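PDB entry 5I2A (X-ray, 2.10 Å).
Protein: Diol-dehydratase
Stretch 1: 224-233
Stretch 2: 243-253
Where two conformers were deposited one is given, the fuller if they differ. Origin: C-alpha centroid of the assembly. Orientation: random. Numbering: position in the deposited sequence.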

ATOM      1  N   TYR A 224      -1.320 -11.478  34.158  1.00 21.61           N
ATOM      2  CA  TYR A 224      -1.016 -10.852  35.442  1.00 20.28           C
ATOM      3  C   TYR A 224      -1.890 -11.414  36.562  1.00 20.09           C
ATOM      4  O   TYR A 224      -1.419 -11.603  37.677  1.00 25.72           O
ATOM      5  CB  TYR A 224      -1.164  -9.324  35.354  1.00 16.49           C
ATOM      6  CG  TYR A 224       0.082  -8.697  34.766  1.00 22.65           C
ATOM      7  CD1 TYR A 224       1.163  -8.360  35.574  1.00 18.50           C
ATOM      8  CD2 TYR A 224       0.202  -8.503  33.395  1.00 17.62           C
ATOM      9  CE1 TYR A 224       2.318  -7.818  35.037  1.00 17.03           C
ATOM     10  CE2 TYR A 224       1.351  -7.961  32.844  1.00 14.53           C
ATOM     11  CZ  TYR A 224       2.404  -7.625  33.658  1.00 16.69           C
ATOM     12  OH  TYR A 224       3.541  -7.097  33.102  1.00 16.35           O
ATOM     13  N   ALA A 225      -3.157 -11.678  36.260  1.00 19.06           N
ATOM     14  CA  ALA A 225      -4.050 -12.294  37.228  1.00 24.08           C
ATOM     15  C   ALA A 225      -3.494 -13.648  37.670  1.00 23.51           C
ATOM     16  O   ALA A 225      -3.470 -13.960  38.863  1.00 23.57           O
ATOM     17  CB  ALA A 225      -5.435 -12.443  36.650  1.00 19.40           C
ATOM     18  N   LYS A 226      -3.012 -14.423  36.707  1.00 20.32           N
ATOM     19  CA  LYS A 226      -2.438 -15.723  36.992  1.00 22.71           C
ATOM     20  C   LYS A 226      -1.181 -15.579  37.822  1.00 26.74           C
ATOM     21  O   LYS A 226      -0.995 -16.307  38.794  1.00 27.92           O
ATOM     22  CB  LYS A 226      -2.133 -16.485  35.703  1.00 27.00           C
ATOM     23  CG  LYS A 226      -1.505 -17.851  35.921  1.00 35.43           C
ATOM     24  CD  LYS A 226      -1.242 -18.541  34.596  1.00 46.13           C
ATOM     25  CE  LYS A 226      -0.173 -19.621  34.713  1.00 51.72           C
ATOM     26  NZ  LYS A 226       0.246 -20.118  33.368  1.00 54.62           N
ATOM     27  N   MET A 227      -0.316 -14.643  37.449  1.00 22.37           N
ATOM     28  CA  MET A 227       0.906 -14.434  38.203  1.00 22.61           C
ATOM     29  C   MET A 227       0.590 -13.974  39.631  1.00 23.32           C
ATOM     30  O   MET A 227       1.212 -14.429  40.582  1.00 25.34           O
ATOM     31  CB  MET A 227       1.824 -13.426  37.512  1.00 20.75           C
ATOM     32  CG  MET A 227       3.058 -13.089  38.342  1.00 18.83           C
ATOM     33  SD  MET A 227       4.404 -12.328  37.420  1.00 25.61           S
ATOM     34  CE  MET A 227       5.008 -13.732  36.489  1.00 22.65           C
ATOM     35  N   ALA A 228      -0.388 -13.094  39.778  1.00 20.28           N
ATOM     36  CA  ALA A 228      -0.739 -12.595  41.094  1.00 21.23           C
ATOM     37  C   ALA A 228      -1.241 -13.729  41.995  1.00 27.92           C
ATOM     38  O   ALA A 228      -0.902 -13.779  43.174  1.00 24.97           O
ATOM     39  CB  ALA A 228      -1.776 -11.512  40.996  1.00 15.22           C
ATOM     40  N   GLU A 229      -2.045 -14.626  41.429  1.00 24.29           N
ATOM     41  CA  GLU A 229      -2.572 -15.772  42.164  1.00 29.02           C
ATOM     42  C   GLU A 229      -1.475 -16.715  42.629  1.00 27.80           C
ATOM     43  O   GLU A 229      -1.491 -17.185  43.762  1.00 33.58           O
ATOM     44  CB  GLU A 229      -3.563 -16.549  41.309  1.00 27.06           C
ATOM     45  CG  GLU A 229      -4.934 -15.958  41.271  1.00 28.74           C
ATOM     46  CD  GLU A 229      -5.827 -16.702  40.317  1.00 32.55           C
ATOM     47  OE1 GLU A 229      -5.323 -17.616  39.637  1.00 36.08           O
ATOM     48  OE2 GLU A 229      -7.026 -16.378  40.247  1.00 38.14           O
ATOM     49  N   GLU A 230      -0.526 -16.988  41.748  1.00 23.75           N
ATOM     50  CA  GLU A 230       0.604 -17.830  42.099  1.00 26.87           C
ATOM     51  C   GLU A 230       1.478 -17.171  43.170  1.00 34.45           C
ATOM     52  O   GLU A 230       2.004 -17.850  44.059  1.00 30.86           O
ATOM     53  CB  GLU A 230       1.430 -18.158  40.857  1.00 26.13           C
ATOM     54  CG  GLU A 230       0.630 -18.916  39.796  1.00 32.67           C
ATOM     55  CD  GLU A 230       1.395 -19.142  38.501  1.00 36.70           C
ATOM     56  OE1 GLU A 230       2.490 -18.569  38.330  1.00 42.51           O
ATOM     57  OE2 GLU A 230       0.898 -19.905  37.650  1.00 48.78           O
ATOM     58  N   MET A 231       1.625 -15.849  43.101  1.00 26.77           N
ATOM     59  CA  MET A 231       2.442 -15.149  44.086  1.00 22.41           C
ATOM     60  C   MET A 231       1.727 -15.122  45.432  1.00 25.74           C
ATOM     61  O   MET A 231       2.358 -15.257  46.478  1.00 28.85           O
ATOM     62  CB  MET A 231       2.770 -13.729  43.623  1.00 20.55           C
ATOM     63  CG  MET A 231       3.786 -13.677  42.483  1.00 28.31           C
ATOM     64  SD  MET A 231       4.015 -12.025  41.801  1.00 24.08           S
ATOM     65  CE  MET A 231       4.767 -11.163  43.180  1.00 20.78           C
ATOM     66  N   ALA A 232       0.410 -14.948  45.395  1.00 23.53           N
ATOM     67  CA  ALA A 232      -0.383 -14.927  46.609  1.00 24.62           C
ATOM     68  C   ALA A 232      -0.219 -16.245  47.359  1.00 30.97           C
ATOM     69  O   ALA A 232      -0.126 -16.257  48.579  1.00 27.71           O
ATOM     70  CB  ALA A 232      -1.835 -14.675  46.302  1.00 23.78           C
ATOM     71  N   GLU A 233      -0.159 -17.346  46.621  1.00 26.89           N
ATOM     72  CA  GLU A 233      -0.079 -18.657  47.246  1.00 33.99           C
ATOM     73  C   GLU A 233       1.225 -18.838  48.028  1.00 33.54           C
ATOM     74  O   GLU A 233       1.258 -19.564  49.010  1.00 37.28           O
ATOM     75  CB  GLU A 233      -0.241 -19.763  46.194  1.00 31.16           C
ATOM     76  CG  GLU A 233      -0.392 -21.173  46.760  1.00 34.63           C
ATOM     77  CD  GLU A 233      -1.569 -21.322  47.724  1.00 44.80           C
ATOM     78  OE1 GLU A 233      -1.479 -22.171  48.641  1.00 44.07           O
ATOM     79  OE2 GLU A 233      -2.581 -20.603  47.568  1.00 35.56           O
ATOM     80  N   GLU A 243      -3.438  -8.241  48.989  1.00 24.53           N
ATOM     81  CA  GLU A 243      -3.244  -7.261  47.926  1.00 27.88           C
ATOM     82  C   GLU A 243      -3.102  -7.995  46.600  1.00 21.63           C
ATOM     83  O   GLU A 243      -3.709  -7.609  45.608  1.00 24.13           O
ATOM     84  CB  GLU A 243      -2.028  -6.364  48.200  1.00 20.78           C
ATOM     85  CG  GLU A 243      -2.286  -5.337  49.305  1.00 22.68           C
ATOM     86  CD  GLU A 243      -1.062  -4.523  49.656  1.00 21.53           C
ATOM     87  OE1 GLU A 243       0.020  -4.817  49.125  1.00 20.89           O
ATOM     88  OE2 GLU A 243      -1.183  -3.573  50.460  1.00 26.71           O
ATOM     89  N   LEU A 244      -2.328  -9.076  46.612  1.00 23.69           N
ATOM     90  CA  LEU A 244      -2.130  -9.896  45.429  1.00 21.23           C
ATOM     91  C   LEU A 244      -3.432 -10.530  44.967  1.00 26.60           C
ATOM     92  O   LEU A 244      -3.689 -10.617  43.760  1.00 24.39           O
ATOM     93  CB  LEU A 244      -1.079 -10.972  45.694  1.00 19.97           C
ATOM     94  CG  LEU A 244       0.348 -10.429  45.765  1.00 23.51           C
ATOM     95  CD1 LEU A 244       1.288 -11.402  46.459  1.00 19.97           C
ATOM     96  CD2 LEU A 244       0.870 -10.091  44.368  1.00 24.08           C
ATOM     97  N   LEU A 245      -4.260 -10.966  45.915  1.00 24.79           N
ATOM     98  CA  LEU A 245      -5.537 -11.576  45.550  1.00 23.23           C
ATOM     99  C   LEU A 245      -6.478 -10.546  44.937  1.00 22.66           C
ATOM    100  O   LEU A 245      -7.258 -10.873  44.047  1.00 27.22           O
ATOM    101  CB  LEU A 245      -6.203 -12.248  46.755  1.00 24.51           C
ATOM    102  CG  LEU A 245      -5.596 -13.573  47.226  1.00 26.23           C
ATOM    103  CD1 LEU A 245      -6.239 -13.990  48.538  1.00 28.08           C
ATOM    104  CD2 LEU A 245      -5.770 -14.665  46.164  1.00 22.74           C
ATOM    105  N   THR A 246      -6.406  -9.305  45.409  1.00 20.65           N
ATOM    106  CA  THR A 246      -7.208  -8.240  44.813  1.00 24.55           C
ATOM    107  C   THR A 246      -6.728  -7.965  43.377  1.00 21.52           C
ATOM    108  O   THR A 246      -7.538  -7.827  42.465  1.00 20.30           O
ATOM    109  CB  THR A 246      -7.156  -6.941  45.639  1.00 27.41           C
ATOM    110  OG1 THR A 246      -7.778  -7.157  46.911  1.00 27.27           O
ATOM    111  CG2 THR A 246      -7.900  -5.817  44.911  1.00 22.13           C
ATOM    112  N   ILE A 247      -5.411  -7.922  43.191  1.00 22.53           N
ATOM    113  CA  ILE A 247      -4.820  -7.724  41.869  1.00 23.36           C
ATOM    114  C   ILE A 247      -5.346  -8.784  40.892  1.00 24.11           C
ATOM    115  O   ILE A 247      -5.744  -8.462  39.769  1.00 23.99           O
ATOM    116  CB  ILE A 247      -3.264  -7.757  41.928  1.00 22.11           C
ATOM    117  CG1 ILE A 247      -2.733  -6.494  42.597  1.00 21.40           C
ATOM    118  CG2 ILE A 247      -2.666  -7.847  40.546  1.00 20.79           C
ATOM    119  CD1 ILE A 247      -1.253  -6.560  42.919  1.00 19.55           C
ATOM    120  N   ALA A 248      -5.385 -10.035  41.334  1.00 23.65           N
ATOM    121  CA  ALA A 248      -5.879 -11.122  40.491  1.00 23.30           C
ATOM    122  C   ALA A 248      -7.333 -10.913  40.098  1.00 23.28           C
ATOM    123  O   ALA A 248      -7.693 -11.125  38.944  1.00 25.08           O
ATOM    124  CB  ALA A 248      -5.710 -12.468  41.185  1.00 23.38           C
ATOM    125  N   ARG A 249      -8.170 -10.490  41.044  1.00 23.46           N
ATOM    126  CA  ARG A 249      -9.578 -10.233  40.734  1.00 25.06           C
ATOM    127  C   ARG A 249      -9.719  -9.068  39.753  1.00 22.99           C
ATOM    128  O   ARG A 249     -10.528  -9.121  38.827  1.00 22.54           O
ATOM    129  CB  ARG A 249     -10.394  -9.938  42.009  1.00 24.48           C
ATOM    130  CG  ARG A 249     -10.586 -11.157  42.931  1.00 34.93           C
ATOM    131  CD  ARG A 249     -11.610 -10.902  44.052  1.00 31.69           C
ATOM    132  NE  ARG A 249     -11.276  -9.719  44.841  1.00 34.12           N
ATOM    133  CZ  ARG A 249     -10.484  -9.721  45.911  1.00 36.79           C
ATOM    134  NH1 ARG A 249      -9.943 -10.855  46.342  1.00 37.32           N
ATOM    135  NH2 ARG A 249     -10.233  -8.584  46.550  1.00 36.60           N
ATOM    136  N   VAL A 250      -8.935  -8.021  39.963  1.00 22.50           N
ATOM    137  CA  VAL A 250      -9.006  -6.837  39.112  1.00 18.62           C
ATOM    138  C   VAL A 250      -8.593  -7.177  37.666  1.00 15.23           C
ATOM    139  O   VAL A 250      -9.291  -6.840  36.719  1.00 18.61           O
ATOM    140  CB  VAL A 250      -8.117  -5.704  39.668  1.00 19.13           C
ATOM    141  CG1 VAL A 250      -7.890  -4.637  38.610  1.00 19.01           C
ATOM    142  CG2 VAL A 250      -8.752  -5.103  40.924  1.00 19.19           C
ATOM    143  N   CYS A 251      -7.474  -7.872  37.513  1.00 19.13           N
ATOM    144  CA  CYS A 251      -6.939  -8.154  36.183  1.00 20.03           C
ATOM    145  C   CYS A 251      -7.769  -9.167  35.394  1.00 23.17           C
ATOM    146  O   CYS A 251      -7.636  -9.256  34.172  1.00 20.98           O
ATOM    147  CB  CYS A 251      -5.500  -8.635  36.280  1.00 13.17           C
ATOM    148  SG  CYS A 251      -4.351  -7.353  36.858  1.00 19.80           S
ATOM    149  N   LYS A 252      -8.617  -9.929  36.082  1.00 19.79           N
ATOM    150  CA  LYS A 252      -9.567 -10.798  35.394  1.00 18.76           C
ATOM    151  C   LYS A 252     -10.750 -10.020  34.837  1.00 18.45           C
ATOM    152  O   LYS A 252     -11.451 -10.516  33.971  1.00 21.41           O
ATOM    153  CB  LYS A 252     -10.101 -11.893  36.320  1.00 25.82           C
ATOM    154  CG  LYS A 252      -9.154 -13.034  36.610  1.00 25.88           C
ATOM    155  CD  LYS A 252      -9.854 -14.026  37.542  1.00 32.07           C
ATOM    156  CE  LYS A 252      -8.874 -14.930  38.255  1.00 34.29           C
ATOM    157  NZ  LYS A 252      -8.308 -15.976  37.358  1.00 48.48           N
ATOM    158  N   ASN A 253     -10.986  -8.814  35.349  0.58 17.32           N
ATOM    159  CA  ASN A 253     -12.118  -8.016  34.881  0.58 18.99           C
ATOM    160  C   ASN A 253     -11.725  -6.932  33.881  0.58 18.96           C
ATOM    161  O   ASN A 253     -12.462  -6.678  32.930  0.58 20.68           O
ATOM    162  CB  ASN A 253     -12.857  -7.366  36.057  0.58 19.59           C
ATOM    163  CG  ASN A 253     -14.307  -7.026  35.721  0.58 19.94           C
ATOM    164  OD1 ASN A 253     -15.091  -7.915  35.379  0.58 23.67           O
ATOM    165  ND2 ASN A 253     -14.678  -5.746  35.838  0.58 19.07           N
TER

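Small residues let helices pack closely, and the antiparallel pair formed by residues 224-233 and 243-253 of this diol-dehydratase is a compact example. The axes approach to 7.8 Å, their N-to-C directions differ by 161°, and 518 Å² of surface is buried between them. No hydrogen bond crosses the interface; apolar contact does most of the work, with one salt bridge at its margin.

Along the second helix, Glu 243 stays out of reach, and the contact begins at Leu 244, whose 87 Å² of covered surface is the largest share of any residue here. Its CA-to-CB bond points toward the partner helix, and the side chain, with chi1 m and chi2 t, packs its CB 3.8 Å from Ala 232 CB and its CD1 4.0 Å from Met 231 CB. A branched aliphatic chain suits this buried position because it reaches along the partner helix to both Ala 232 and Met 231; beside it, the CA atoms of Leu 244 and Ala 228 lie 5.3 Å apart. Leu 245 starts out pointing away, yet its end comes back far enough for CD2 to lie 3.9 Å from Ala 232 CB. The methyl of Ala 232 thus meets both leucines.

Thr 246 points away and takes no part. Ile 247, set sideways, contributes CG2, 3.8 Å from Ala 228 CB.

At Ala 248 the principle is plainest. Its CA comes within 3.9 Å of the CA of Ala 225, a spacing that leaves little room between the backbones, and both residues carry only a methyl. Ala 225 CB rests 3.5 Å from Ala 248 O, just as Ala 228 CB, one helical turn further along, rests 3.5 Å from Leu 244 O. These carbonyls already accept backbone hydrogen bonds within their own helix, from Lys 252 N and Ala 248 N respectively, so the methyls can cover them without leaving them unpaired. Ala 248 CB in turn lies 4.1 Å from Ala 228 CB and 3.6 Å from Glu 229 CG.

Arg 249 and Val 250 make no contact across the pair. Cys 251, compact and buried, points toward the first helix: its CB is 3.8 Å from Ala 225 CB and its SG 4.0 Å from Tyr 224 CB, while the tyrosine ring leads away.

Lys 252 closes the interface. Its CG lies 3.8 Å from Ala 225 CB, and its NZ forms a salt bridge with Glu 229 OE2 at 3.2 Å. Both side chains leave sideways and bring their ends nearer, so aliphatic carbons pack against alanines while the charges pair.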